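Local coordinates for secreted protein (Streptomyces lividans TK24, PDB 5LXZ) that probably oxidises its substrates by copper-radical chemistry, as a secreted member of the AA5, galactose oxidase-like family, at residues F220-R224 against L265-G269; V340-S344 against P393-D397; Y427-D432 against D478-K484; K537-P543 against W583-T589. The protein carries 1 engineered substitution. All coordinates share one frame. Where two conformers were deposited one is given. Numbering follows the deposited sequence.

Contact 1 (F220-R224 against L265-G269)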
loop_
_atom_site.group_PDB
_atom_site.type_symbol
_atom_site.label_atom_id
_atom_site.label_comp_id
_atom_site.label_asym_id
_atom_site.label_seq_id
_atom_site.Cartn_x
_atom_site.Cartn_y
_atom_site.Cartn_z
ATOM N N PHE A 220 -15.609 -6.186 -7.472
ATOM C CA PHE A 220 -14.346 -5.562 -7.660
ATOM C C PHE A 220 -13.397 -6.472 -8.485
ATOM O O PHE A 220 -13.083 -7.548 -8.011
ATOM C CB PHE A 220 -13.877 -5.316 -6.242
ATOM C CG PHE A 220 -12.558 -4.624 -6.139
ATOM C CD1 PHE A 220 -12.186 -3.701 -7.063
ATOM C CD2 PHE A 220 -11.722 -4.873 -5.054
ATOM C CE1 PHE A 220 -10.974 -3.042 -6.960
ATOM C CE2 PHE A 220 -10.501 -4.240 -4.954
ATOM C CZ PHE A 220 -10.129 -3.316 -5.899
ATOM N N GLN A 221 -12.949 -6.041 -9.686
ATOM C CA GLN A 221 -12.309 -6.918 -10.664
ATOM C C GLN A 221 -11.013 -6.290 -11.158
ATOM O O GLN A 221 -11.019 -5.094 -11.443
ATOM C CB GLN A 221 -13.213 -7.050 -11.874
ATOM C CG GLN A 221 -14.567 -7.730 -11.562
ATOM C CD GLN A 221 -15.532 -7.713 -12.745
ATOM O OE1 GLN A 221 -15.342 -7.032 -13.728
ATOM N NE2 GLN A 221 -16.585 -8.475 -12.630
ATOM N N GLY A 222 -9.981 -7.103 -11.301
ATOM C CA GLY A 222 -8.637 -6.617 -11.695
ATOM C C GLY A 222 -8.403 -6.595 -13.178
ATOM O O GLY A 222 -9.112 -7.246 -13.955
ATOM N N ILE A 223 -7.322 -5.905 -13.574
ATOM C CA ILE A 223 -6.840 -5.882 -14.941
ATOM C C ILE A 223 -5.336 -6.213 -14.992
ATOM O O ILE A 223 -4.682 -6.239 -13.948
ATOM C CB ILE A 223 -7.099 -4.511 -15.573
ATOM C CG1 ILE A 223 -6.247 -3.421 -14.904
ATOM C CG2 ILE A 223 -8.606 -4.192 -15.556
ATOM C CD1 ILE A 223 -6.438 -2.038 -15.507
ATOM N N ARG A 224 -4.846 -6.533 -16.188
ATOM C CA ARG A 224 -3.472 -6.960 -16.403
ATOM C C ARG A 224 -2.529 -5.827 -16.777
ATOM O O ARG A 224 -1.320 -6.046 -16.828
ATOM C CB ARG A 224 -3.404 -8.011 -17.500
ATOM C CG ARG A 224 -4.206 -9.252 -17.202
ATOM C CD ARG A 224 -4.147 -10.310 -18.316
ATOM N NE ARG A 224 -4.934 -11.440 -17.820
ATOM C CZ ARG A 224 -6.284 -11.537 -17.831
ATOM N NH1 ARG A 224 -7.062 -10.596 -18.381
ATOM N NH2 ARG A 224 -6.880 -12.598 -17.279
ATOM N N LEU A 265 -6.628 -9.152 -6.752
ATOM C CA LEU A 265 -7.869 -9.795 -7.164
ATOM C C LEU A 265 -7.850 -9.946 -8.659
ATOM O O LEU A 265 -7.524 -9.019 -9.396
ATOM C CB LEU A 265 -9.069 -8.970 -6.724
ATOM C CG LEU A 265 -9.150 -8.675 -5.229
ATOM C CD1 LEU A 265 -10.381 -7.805 -4.974
ATOM C CD2 LEU A 265 -9.247 -9.962 -4.457
ATOM N N ASP A 266 -8.345 -11.090 -9.109
ATOM C CA ASP A 266 -8.398 -11.397 -10.518
ATOM C C ASP A 266 -9.598 -10.768 -11.240
ATOM O O ASP A 266 -10.306 -9.945 -10.706
ATOM C CB ASP A 266 -8.314 -12.915 -10.675
ATOM C CG ASP A 266 -9.638 -13.610 -10.516
ATOM O OD1 ASP A 266 -10.700 -12.965 -10.296
ATOM O OD2 ASP A 266 -9.599 -14.847 -10.653
ATOM N N ASP A 267 -9.819 -11.170 -12.494
ATOM C CA ASP A 267 -10.751 -10.451 -13.354
ATOM C C ASP A 267 -12.213 -10.728 -13.034
ATOM O O ASP A 267 -13.077 -10.070 -13.596
ATOM C CB ASP A 267 -10.448 -10.684 -14.836
ATOM C CG ASP A 267 -10.726 -12.098 -15.301
ATOM O OD1 ASP A 267 -11.205 -12.971 -14.537
ATOM O OD2 ASP A 267 -10.435 -12.314 -16.494
ATOM N N ILE A 268 -12.481 -11.666 -12.130
ATOM C CA ILE A 268 -13.840 -11.812 -11.582
ATOM C C ILE A 268 -13.894 -11.628 -10.076
ATOM O O ILE A 268 -14.876 -11.976 -9.437
ATOM C CB ILE A 268 -14.524 -13.111 -12.061
ATOM C CG1 ILE A 268 -13.784 -14.338 -11.545
ATOM C CG2 ILE A 268 -14.639 -13.098 -13.582
ATOM C CD1 ILE A 268 -14.566 -15.624 -11.728
ATOM N N GLY A 269 -12.877 -11.005 -9.496
ATOM C CA GLY A 269 -12.871 -10.679 -8.089
ATOM C C GLY A 269 -12.396 -11.750 -7.125
ATOM O O GLY A 269 -12.568 -11.569 -5.939
HETATM O O HOH W 1 -14.010 -8.867 -5.013
#
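In this Kelch-type beta-propeller the end of strand 218-222 rests on a type I turn, D266-G269, of the next blade. L265 and F220 form the apolar end of the contact: L265 CD1 lies 3.2 Å from F220 CD2. The F220 ring, about 6 Å from a copper ion, also packs edge-to-face on Y248, a copper ligand, consistent with a place in the site's second shell. D267 loses the largest area, its CA 3.6 Å from G222 O, while its carboxylate makes a long salt bridge, D267 OD2 to R224 NH2 at 3.7 Å. Between these ends a CB on G222 would clash with L265 O, so its bare backbone lets the segments close. D266 holds the turn, its OD1 accepting from I268 N (2.9 Å) in an Asx turn and its OD2 bonding to Q270. D266 O serves twice, accepting from G269 N at 3.0 Å and from G222 N at 2.9 Å.

Contact 2 (V340-S344 against P393-D397)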
loop_
_atom_site.group_PDB
_atom_site.type_symbol
_atom_site.label_atom_id
_atom_site.label_comp_id
_atom_site.label_asym_id
_atom_site.label_seq_id
_atom_site.Cartn_x
_atom_site.Cartn_y
_atom_site.Cartn_z
ATOM N N VAL A 340 8.012 -15.237 11.417
ATOM C CA VAL A 340 8.632 -14.410 12.435
ATOM C C VAL A 340 7.593 -14.252 13.550
ATOM O O VAL A 340 6.523 -13.694 13.321
ATOM C CB VAL A 340 9.127 -13.046 11.891
ATOM C CG1 VAL A 340 9.608 -12.114 12.993
ATOM C CG2 VAL A 340 10.283 -13.265 10.906
ATOM N N PRO A 341 7.911 -14.750 14.780
ATOM C CA PRO A 341 6.976 -14.700 15.913
ATOM C C PRO A 341 6.909 -13.339 16.600
ATOM O O PRO A 341 7.707 -12.413 16.297
ATOM C CB PRO A 341 7.599 -15.722 16.847
ATOM C CG PRO A 341 9.051 -15.566 16.645
ATOM C CD PRO A 341 9.187 -15.311 15.169
ATOM N N GLY A 342 5.973 -13.225 17.531
ATOM C CA GLY A 342 5.954 -12.125 18.455
ATOM C C GLY A 342 5.033 -10.966 18.165
ATOM O O GLY A 342 4.945 -10.065 18.975
ATOM N N MET A 343 4.395 -10.960 16.997
ATOM C CA MET A 343 3.520 -9.868 16.618
ATOM C C MET A 343 2.305 -9.716 17.564
ATOM O O MET A 343 1.437 -10.581 17.593
ATOM C CB MET A 343 3.018 -10.050 15.182
ATOM C CG MET A 343 2.024 -8.987 14.735
ATOM S SD MET A 343 2.695 -7.349 14.474
ATOM C CE MET A 343 3.607 -7.640 12.930
ATOM N N SER A 344 2.256 -8.594 18.269
ATOM C CA SER A 344 1.056 -8.215 19.010
ATOM C C SER A 344 -0.034 -7.830 18.072
ATOM O O SER A 344 0.245 -7.290 16.994
ATOM C CB SER A 344 1.326 -7.083 19.937
ATOM O OG SER A 344 2.172 -7.528 20.980
ATOM N N PRO A 393 14.864 -13.755 14.824
ATOM C CA PRO A 393 14.125 -12.492 14.830
ATOM C C PRO A 393 12.749 -12.641 15.405
ATOM O O PRO A 393 12.153 -13.720 15.307
ATOM C CB PRO A 393 14.031 -12.133 13.354
ATOM C CG PRO A 393 14.080 -13.436 12.661
ATOM C CD PRO A 393 15.040 -14.256 13.456
ATOM N N LYS A 394 12.264 -11.561 16.006
ATOM C CA LYS A 394 10.935 -11.531 16.561
ATOM C C LYS A 394 10.466 -10.099 16.601
ATOM O O LYS A 394 11.284 -9.159 16.585
ATOM C CB LYS A 394 10.891 -12.117 17.968
ATOM C CG LYS A 394 11.701 -11.328 18.972
ATOM C CD LYS A 394 11.821 -11.965 20.351
ATOM C CE LYS A 394 12.781 -11.155 21.221
ATOM N NZ LYS A 394 13.334 -11.976 22.332
ATOM N N PHE A 395 9.156 -9.946 16.632
ATOM C CA PHE A 395 8.536 -8.687 16.942
ATOM C C PHE A 395 8.477 -8.466 18.454
ATOM O O PHE A 395 8.185 -9.410 19.218
ATOM C CB PHE A 395 7.150 -8.584 16.361
ATOM C CG PHE A 395 7.132 -8.321 14.893
ATOM C CD1 PHE A 395 7.153 -7.003 14.410
ATOM C CD2 PHE A 395 7.036 -9.369 14.004
ATOM C CE1 PHE A 395 7.097 -6.748 13.066
ATOM C CE2 PHE A 395 6.997 -9.088 12.629
ATOM C CZ PHE A 395 7.021 -7.790 12.205
ATOM N N VAL A 396 8.724 -7.219 18.831
ATOM C CA VAL A 396 8.506 -6.743 20.210
ATOM C C VAL A 396 7.734 -5.470 20.108
ATOM O O VAL A 396 7.901 -4.704 19.142
ATOM C CB VAL A 396 9.811 -6.523 20.985
ATOM C CG1 VAL A 396 10.586 -7.810 21.082
ATOM C CG2 VAL A 396 10.670 -5.475 20.341
ATOM N N ASP A 397 6.870 -5.194 21.073
ATOM C CA ASP A 397 6.089 -3.968 21.018
ATOM C C ASP A 397 7.001 -2.755 21.129
ATOM O O ASP A 397 7.970 -2.745 21.913
ATOM C CB ASP A 397 5.043 -3.888 22.150
ATOM C CG ASP A 397 3.917 -4.863 21.991
ATOM O OD1 ASP A 397 3.876 -5.589 20.977
ATOM O OD2 ASP A 397 3.018 -4.911 22.888
HETATM O O HOH W 2 4.861 -7.157 18.858
#
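The shortest polar link is S344 OG donating to D397 OD1 at 2.6 Å. A water supports it, accepting from S344 N at 3.0 Å and donating to D397 OD1 at 2.8 Å, while D397 OD2 is held by a salt bridge to K382. One backbone hydrogen bond joins the segments, F395 N to P341 O at 2.9 Å. At G342, where phi is positive, a side chain would collide with F395 O. From this polar seam the packing spreads round F395, whose ring takes the methyl group of M343 over one face: M343 CE sits 3.5 Å from the ring centroid and SD 4.5 Å, a CH-pi and Met-aromatic pair. V340 CG1 approaches F395 CD2 at 3.9 Å, and V340 CG2 meets P393 CG at 4.2 Å. The two segments run nearly the same way, 9° apart, as expected where the outermost strand of one blade, 395-397, meets the chain leaving the outermost strand of the preceding blade, 337-339, in a Kelch-type beta-propeller.

Contact 3 (Y427-D432 against D478-K484). With EDO (1,2-ethanediol), chain L; EDO (1,2-ethanediol), chain J.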
loop_
_atom_site.group_PDB
_atom_site.type_symbol
_atom_site.label_atom_id
_atom_site.label_comp_id
_atom_site.label_asym_id
_atom_site.label_seq_id
_atom_site.Cartn_x
_atom_site.Cartn_y
_atom_site.Cartn_z
ATOM N N TYR A 427 -13.275 1.342 10.766
ATOM C CA TYR A 427 -13.320 1.081 9.327
ATOM C C TYR A 427 -13.782 2.275 8.528
ATOM O O TYR A 427 -14.846 2.801 8.783
ATOM C CB TYR A 427 -14.212 -0.139 9.076
ATOM C CG TYR A 427 -14.379 -0.499 7.634
ATOM C CD1 TYR A 427 -13.419 -1.258 6.956
ATOM C CD2 TYR A 427 -15.513 -0.102 6.933
ATOM C CE1 TYR A 427 -13.587 -1.610 5.630
ATOM C CE2 TYR A 427 -15.698 -0.421 5.603
ATOM C CZ TYR A 427 -14.710 -1.146 4.935
ATOM O OH TYR A 427 -14.887 -1.479 3.640
ATOM N N ARG A 428 -12.965 2.732 7.581
ATOM C CA ARG A 428 -13.310 3.836 6.705
ATOM C C ARG A 428 -13.836 5.062 7.442
ATOM O O ARG A 428 -14.753 5.762 6.953
ATOM C CB ARG A 428 -14.234 3.396 5.591
ATOM C CG ARG A 428 -13.586 2.397 4.639
ATOM C CD ARG A 428 -14.424 2.170 3.420
ATOM N NE ARG A 428 -14.587 3.389 2.646
ATOM C CZ ARG A 428 -15.257 3.464 1.514
ATOM N NH1 ARG A 428 -15.888 2.407 1.003
ATOM N NH2 ARG A 428 -15.328 4.618 0.893
ATOM N N GLY A 429 -13.248 5.340 8.598
ATOM C CA GLY A 429 -13.651 6.516 9.350
ATOM C C GLY A 429 -15.071 6.494 9.893
ATOM O O GLY A 429 -15.563 7.556 10.249
ATOM N N ARG A 430 -15.724 5.350 9.928
ATOM C CA ARG A 430 -17.145 5.376 10.304
ATOM C C ARG A 430 -17.253 5.803 11.778
ATOM O O ARG A 430 -16.341 5.620 12.599
ATOM C CB ARG A 430 -17.814 4.041 10.039
ATOM C CG ARG A 430 -17.419 2.974 11.026
ATOM C CD ARG A 430 -18.002 1.620 10.675
ATOM N NE ARG A 430 -17.343 0.602 11.460
ATOM C CZ ARG A 430 -17.207 -0.672 11.115
ATOM N NH1 ARG A 430 -17.725 -1.121 10.006
ATOM N NH2 ARG A 430 -16.522 -1.480 11.897
ATOM N N GLY A 431 -18.421 6.352 12.084
ATOM C CA GLY A 431 -18.660 7.060 13.338
ATOM C C GLY A 431 -17.805 8.313 13.491
ATOM O O GLY A 431 -17.447 8.694 14.609
ATOM N N ASP A 432 -17.490 8.944 12.368
ATOM C CA ASP A 432 -16.594 10.114 12.319
ATOM C C ASP A 432 -15.368 9.892 13.184
ATOM O O ASP A 432 -15.007 10.689 14.074
ATOM C CB ASP A 432 -17.349 11.415 12.689
ATOM C CG ASP A 432 -18.128 11.986 11.521
ATOM O OD1 ASP A 432 -18.224 11.343 10.443
ATOM O OD2 ASP A 432 -18.671 13.112 11.681
ATOM N N ASP A 478 -11.134 8.462 2.187
ATOM C CA ASP A 478 -12.349 7.999 1.559
ATOM C C ASP A 478 -13.287 7.419 2.578
ATOM O O ASP A 478 -13.522 6.215 2.638
ATOM C CB ASP A 478 -11.917 6.969 0.499
ATOM C CG ASP A 478 -12.941 6.694 -0.574
ATOM O OD1 ASP A 478 -14.087 7.224 -0.532
ATOM O OD2 ASP A 478 -12.580 5.980 -1.541
ATOM N N SER A 479 -13.864 8.297 3.389
ATOM C CA SER A 479 -14.809 7.857 4.397
ATOM C C SER A 479 -16.035 7.208 3.795
ATOM O O SER A 479 -16.529 7.662 2.746
ATOM C CB SER A 479 -15.293 9.038 5.210
ATOM O OG SER A 479 -14.267 9.659 5.957
ATOM N N LEU A 480 -16.533 6.185 4.473
ATOM C CA LEU A 480 -17.735 5.494 3.979
ATOM C C LEU A 480 -18.972 6.355 4.152
ATOM O O LEU A 480 -19.841 6.343 3.290
ATOM C CB LEU A 480 -17.912 4.148 4.661
ATOM C CG LEU A 480 -19.102 3.281 4.209
ATOM C CD1 LEU A 480 -19.073 3.014 2.730
ATOM C CD2 LEU A 480 -19.069 2.020 5.021
ATOM N N TYR A 481 -18.988 7.107 5.238
ATOM C CA TYR A 481 -20.146 7.937 5.556
ATOM C C TYR A 481 -19.703 9.377 5.762
ATOM O O TYR A 481 -18.567 9.653 6.137
ATOM C CB TYR A 481 -20.792 7.432 6.812
ATOM C CG TYR A 481 -21.208 6.004 6.774
ATOM C CD1 TYR A 481 -22.308 5.601 6.023
ATOM C CD2 TYR A 481 -20.484 5.033 7.456
ATOM C CE1 TYR A 481 -22.711 4.271 5.980
ATOM C CE2 TYR A 481 -20.862 3.692 7.421
ATOM C CZ TYR A 481 -21.982 3.322 6.682
ATOM O OH TYR A 481 -22.391 2.005 6.632
ATOM N N ALA A 482 -20.640 10.309 5.549
ATOM C CA ALA A 482 -20.387 11.741 5.730
ATOM C C ALA A 482 -20.617 12.228 7.159
ATOM O O ALA A 482 -20.130 13.292 7.538
ATOM C CB ALA A 482 -21.239 12.535 4.761
ATOM N N ASP A 483 -21.322 11.433 7.964
ATOM C CA ASP A 483 -21.735 11.860 9.270
ATOM C C ASP A 483 -21.437 10.823 10.314
ATOM O O ASP A 483 -21.310 9.633 10.009
ATOM C CB ASP A 483 -23.245 12.155 9.265
ATOM C CG ASP A 483 -24.090 10.952 8.875
ATOM O OD1 ASP A 483 -23.692 10.115 8.030
ATOM O OD2 ASP A 483 -25.222 10.825 9.386
ATOM N N LYS A 484 -21.389 11.279 11.555
ATOM C CA LYS A 484 -21.127 10.418 12.691
ATOM C C LYS A 484 -22.140 9.304 12.850
ATOM O O LYS A 484 -21.794 8.197 13.233
ATOM C CB LYS A 484 -21.047 11.230 13.969
ATOM C CG LYS A 484 -20.662 10.423 15.184
ATOM C CD LYS A 484 -20.334 11.333 16.347
ATOM C CE LYS A 484 -19.926 10.546 17.582
ATOM N NZ LYS A 484 -18.667 9.774 17.378
HETATM C C1 EDO L . -17.915 4.492 -1.154
HETATM O O1 EDO L . -17.202 3.379 -1.684
HETATM C C2 EDO L . -17.285 5.850 -1.392
HETATM O O2 EDO L . -17.891 6.811 -0.481
HETATM C C1 EDO J . -19.637 -1.246 6.798
HETATM O O1 EDO J . -19.261 -2.310 7.695
HETATM C C2 EDO J . -20.830 -0.563 7.466
HETATM O O2 EDO J . -20.345 0.156 8.564
HETATM O O HOH W 3 -17.278 6.953 7.447
HETATM O O HOH W 4 -15.059 9.853 8.613
HETATM O O HOH W 5 -18.696 8.514 9.730
HETATM O O HOH W 6 -17.385 11.028 8.024
HETATM O O HOH W 7 -19.438 14.646 9.819
HETATM O O HOH W 8 -16.652 11.243 16.358
#
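Two propeller loops meet beside the copper centre, and their pairing holds a second-shell residue of the site. D478, whose side chain lies about 6 Å from a copper ion, gives its OD2 to H461, a copper ligand, and to N47. Its OD1 and carbonyl O face R428. Both R428 NE and NH2 donate to D478 O at 3.0 Å, NH2 forms a salt bridge to D478 OD1 at 3.2 Å, and NH1 reaches D216 in a further salt bridge. L480 CD1 lies over one face of the guanidinium, 3.7 Å from R428 NH1. The backbones are tied by L480 N to R428 O at 3.1 Å, and a water lies 2.8 Å from R428 O and accepts from Y481 N at 2.8 Å.

Further out, contact becomes increasingly solvent-mediated. R430 CB packs at the edge of the Y481 ring, 3.8 Å from CD2, while the R430 guanidinium turns away to D426. Positive phi at G429 and G431 suits the tight path of the loop. D432 is joined to the other loop by waters: one lies 2.6 Å from both D432 OD1 and Y481 O, another donates to D432 OD2 at 2.5 Å and A482 O at 2.7 Å. A direct bond, K484 NZ to G431 O at 3.2 Å, closes this end.

Contact 4 (K537-P543 against W583-T589). With EDO (1,2-ethanediol), chain K.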
loop_
_atom_site.group_PDB
_atom_site.type_symbol
_atom_site.label_atom_id
_atom_site.label_comp_id
_atom_site.label_asym_id
_atom_site.label_seq_id
_atom_site.Cartn_x
_atom_site.Cartn_y
_atom_site.Cartn_z
ATOM N N LYS A 537 24.975 14.031 9.844
ATOM C CA LYS A 537 24.315 12.878 9.223
ATOM C C LYS A 537 24.128 13.155 7.762
ATOM O O LYS A 537 23.763 14.254 7.380
ATOM C CB LYS A 537 22.928 12.653 9.806
ATOM C CG LYS A 537 22.885 12.101 11.200
ATOM C CD LYS A 537 21.440 11.936 11.616
ATOM C CE LYS A 537 21.351 11.522 13.046
ATOM N NZ LYS A 537 19.923 11.506 13.412
ATOM N N VAL A 538 24.345 12.127 6.949
ATOM C CA VAL A 538 23.999 12.190 5.540
ATOM C C VAL A 538 23.085 10.980 5.306
ATOM O O VAL A 538 23.424 9.850 5.689
ATOM C CB VAL A 538 25.247 12.115 4.649
ATOM C CG1 VAL A 538 24.907 12.122 3.163
ATOM C CG2 VAL A 538 26.169 13.301 4.967
ATOM N N ARG A 539 21.964 11.218 4.647
ATOM C CA ARG A 539 20.981 10.175 4.380
ATOM C C ARG A 539 20.598 10.179 2.909
ATOM O O ARG A 539 20.310 11.237 2.329
ATOM C CB ARG A 539 19.740 10.415 5.243
ATOM C CG ARG A 539 19.941 10.313 6.730
ATOM C CD ARG A 539 20.277 8.886 7.123
ATOM N NE ARG A 539 20.532 8.727 8.561
ATOM C CZ ARG A 539 21.738 8.733 9.125
ATOM N NH1 ARG A 539 22.838 8.955 8.433
ATOM N NH2 ARG A 539 21.832 8.564 10.445
ATOM N N LEU A 540 20.576 8.980 2.337
ATOM C CA LEU A 540 20.072 8.755 1.011
ATOM C C LEU A 540 18.686 8.148 1.155
ATOM O O LEU A 540 18.560 7.070 1.713
ATOM C CB LEU A 540 21.013 7.813 0.329
ATOM C CG LEU A 540 21.257 7.891 -1.105
ATOM C CD1 LEU A 540 21.661 9.283 -1.599
ATOM C CD2 LEU A 540 22.271 6.818 -1.532
ATOM N N ILE A 541 17.654 8.885 0.764
ATOM C CA ILE A 541 16.271 8.475 1.028
ATOM C C ILE A 541 15.581 8.199 -0.283
ATOM O O ILE A 541 15.489 9.077 -1.159
ATOM C CB ILE A 541 15.514 9.527 1.835
ATOM C CG1 ILE A 541 16.336 9.886 3.069
ATOM C CG2 ILE A 541 14.131 8.985 2.162
ATOM C CD1 ILE A 541 15.624 10.736 4.078
ATOM N N ARG A 542 15.078 6.989 -0.420
ATOM C CA ARG A 542 14.398 6.606 -1.631
ATOM C C ARG A 542 13.018 7.275 -1.618
ATOM O O ARG A 542 12.345 7.238 -0.622
ATOM C CB ARG A 542 14.292 5.095 -1.725
ATOM C CG ARG A 542 13.948 4.605 -3.121
ATOM C CD ARG A 542 14.083 3.090 -3.238
ATOM N NE ARG A 542 13.818 2.588 -4.601
ATOM C CZ ARG A 542 14.709 2.507 -5.601
ATOM N NH1 ARG A 542 15.999 2.863 -5.469
ATOM N NH2 ARG A 542 14.336 1.967 -6.726
ATOM N N PRO A 543 12.577 7.892 -2.724
ATOM C CA PRO A 543 11.285 8.553 -2.765
ATOM C C PRO A 543 10.161 7.579 -2.538
ATOM O O PRO A 543 10.254 6.422 -2.944
ATOM C CB PRO A 543 11.196 9.130 -4.177
ATOM C CG PRO A 543 12.332 8.622 -4.880
ATOM C CD PRO A 543 13.350 8.124 -3.944
ATOM N N TRP A 583 16.949 6.342 -8.104
ATOM C CA TRP A 583 17.174 7.708 -7.692
ATOM C C TRP A 583 16.789 7.884 -6.233
ATOM O O TRP A 583 15.792 7.338 -5.772
ATOM C CB TRP A 583 16.355 8.640 -8.549
ATOM C CG TRP A 583 16.870 8.822 -9.917
ATOM C CD1 TRP A 583 16.685 7.974 -10.990
ATOM C CD2 TRP A 583 17.688 9.885 -10.383
ATOM N NE1 TRP A 583 17.280 8.506 -12.103
ATOM C CE2 TRP A 583 17.909 9.667 -11.760
ATOM C CE3 TRP A 583 18.203 11.022 -9.781
ATOM C CZ2 TRP A 583 18.636 10.553 -12.541
ATOM C CZ3 TRP A 583 18.946 11.882 -10.538
ATOM C CH2 TRP A 583 19.148 11.651 -11.908
ATOM N N TYR A 584 17.541 8.732 -5.542
ATOM C CA TYR A 584 17.413 9.007 -4.153
ATOM C C TYR A 584 17.526 10.496 -3.901
ATOM O O TYR A 584 18.259 11.203 -4.598
ATOM C CB TYR A 584 18.532 8.366 -3.365
ATOM C CG TYR A 584 18.498 6.855 -3.286
ATOM C CD1 TYR A 584 18.971 6.083 -4.341
ATOM C CD2 TYR A 584 17.986 6.203 -2.174
ATOM C CE1 TYR A 584 18.922 4.711 -4.286
ATOM C CE2 TYR A 584 17.952 4.826 -2.106
ATOM C CZ TYR A 584 18.393 4.075 -3.159
ATOM O OH TYR A 584 18.370 2.696 -3.069
ATOM N N MET A 585 16.840 10.950 -2.853
ATOM C CA MET A 585 17.106 12.246 -2.233
ATOM C C MET A 585 18.267 12.147 -1.287
ATOM O O MET A 585 18.262 11.299 -0.396
ATOM C CB MET A 585 15.908 12.727 -1.471
ATOM C CG MET A 585 14.740 13.166 -2.332
ATOM S SD MET A 585 13.297 13.643 -1.372
ATOM C CE MET A 585 12.688 12.073 -0.757
ATOM N N MET A 586 19.278 13.020 -1.412
ATOM C CA MET A 586 20.326 13.072 -0.428
ATOM C C MET A 586 20.140 14.302 0.436
ATOM O O MET A 586 20.161 15.432 -0.067
ATOM C CB MET A 586 21.720 13.068 -1.047
ATOM C CG MET A 586 22.780 12.775 0.012
ATOM S SD MET A 586 24.440 12.964 -0.627
ATOM C CE MET A 586 24.627 14.740 -0.645
ATOM N N PHE A 587 19.996 14.068 1.723
ATOM C CA PHE A 587 19.848 15.131 2.721
ATOM C C PHE A 587 21.073 15.118 3.632
ATOM O O PHE A 587 21.567 14.052 4.040
ATOM C CB PHE A 587 18.637 14.886 3.629
ATOM C CG PHE A 587 17.308 15.080 2.973
ATOM C CD1 PHE A 587 16.667 16.308 2.981
ATOM C CD2 PHE A 587 16.622 13.981 2.412
ATOM C CE1 PHE A 587 15.390 16.459 2.428
ATOM C CE2 PHE A 587 15.372 14.142 1.869
ATOM C CZ PHE A 587 14.736 15.339 1.911
ATOM N N VAL A 588 21.530 16.308 4.025
ATOM C CA VAL A 588 22.538 16.401 5.075
ATOM C C VAL A 588 21.899 17.101 6.250
ATOM O O VAL A 588 21.138 18.064 6.055
ATOM C CB VAL A 588 23.837 17.085 4.588
ATOM C CG1 VAL A 588 24.321 16.382 3.321
ATOM C CG2 VAL A 588 23.678 18.588 4.347
ATOM N N THR A 589 22.198 16.658 7.450
ATOM C CA THR A 589 21.587 17.228 8.624
ATOM C C THR A 589 22.685 17.657 9.580
ATOM O O THR A 589 23.667 16.925 9.779
ATOM C CB THR A 589 20.645 16.194 9.242
ATOM O OG1 THR A 589 19.592 15.919 8.286
ATOM C CG2 THR A 589 20.010 16.687 10.476
HETATM C C1 EDO K . 26.032 7.984 9.778
HETATM O O1 EDO K . 24.856 8.315 10.519
HETATM C C2 EDO K . 26.635 9.178 9.019
HETATM O O2 EDO K . 25.762 9.738 7.998
#
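Strands 535-541 and 582-590 are neighbours in the galactose oxidase-like early set domain, an immunoglobulin-like fold, and show how an interior strand spends its backbone groups. The three antiparallel hydrogen-bonded pairs use both N and O: K537 N to T589 O (3.2 Å) and T589 N to K537 O (2.9 Å); R539 N to F587 O and F587 N to R539 O, both 2.9 Å; I541 N to M585 O (2.7 Å) and M585 N to I541 O (2.9 Å). The remaining residues bond to their other flanks: V538 and L540 with strand 556-564, Y584 and M586 with strand 599-603, and V588 N with S596 OG. Among polar side chains, K537 and R539 both form salt bridges to D416, R539 NH1 donates to V538 O at 2.9 Å, R542 NH2 reaches S581 O, and Y584 OH bonds to Q580 O. V538 N is taken by O2 of a bound 1,2-ethanediol, probably from crystallisation, at 3.0 Å, and R539 NH1 and NH2 donate to its O1, both 3.0 Å.

Apolar groups pack on both faces: V538 CG1 lies 3.9 Å from M586 CG on one, I541 CD1 3.8 Å from F587 CD2 on the other.

Along the chain the four contacts come in series, and none touches another. Contacts 1, 2 and 3 belong to the propeller: contact 1 joins the blade of strand 218-222 to the next, where the first Kelch motif lies, contact 2 joins successive blades, and contact 3 joins loops of two later ones. Contact 4 lies in the early set domain, centred about 37 Å from contacts 1 and 3 and 29 Å from contact 2. Contacts 1 and 3 come closest, about 10 Å between nearest atoms, and both reach the copper site of Y248, Y460, H461 and H548, through Y248 and H461 respectively. Residues distant in sequence thus gather round one metal.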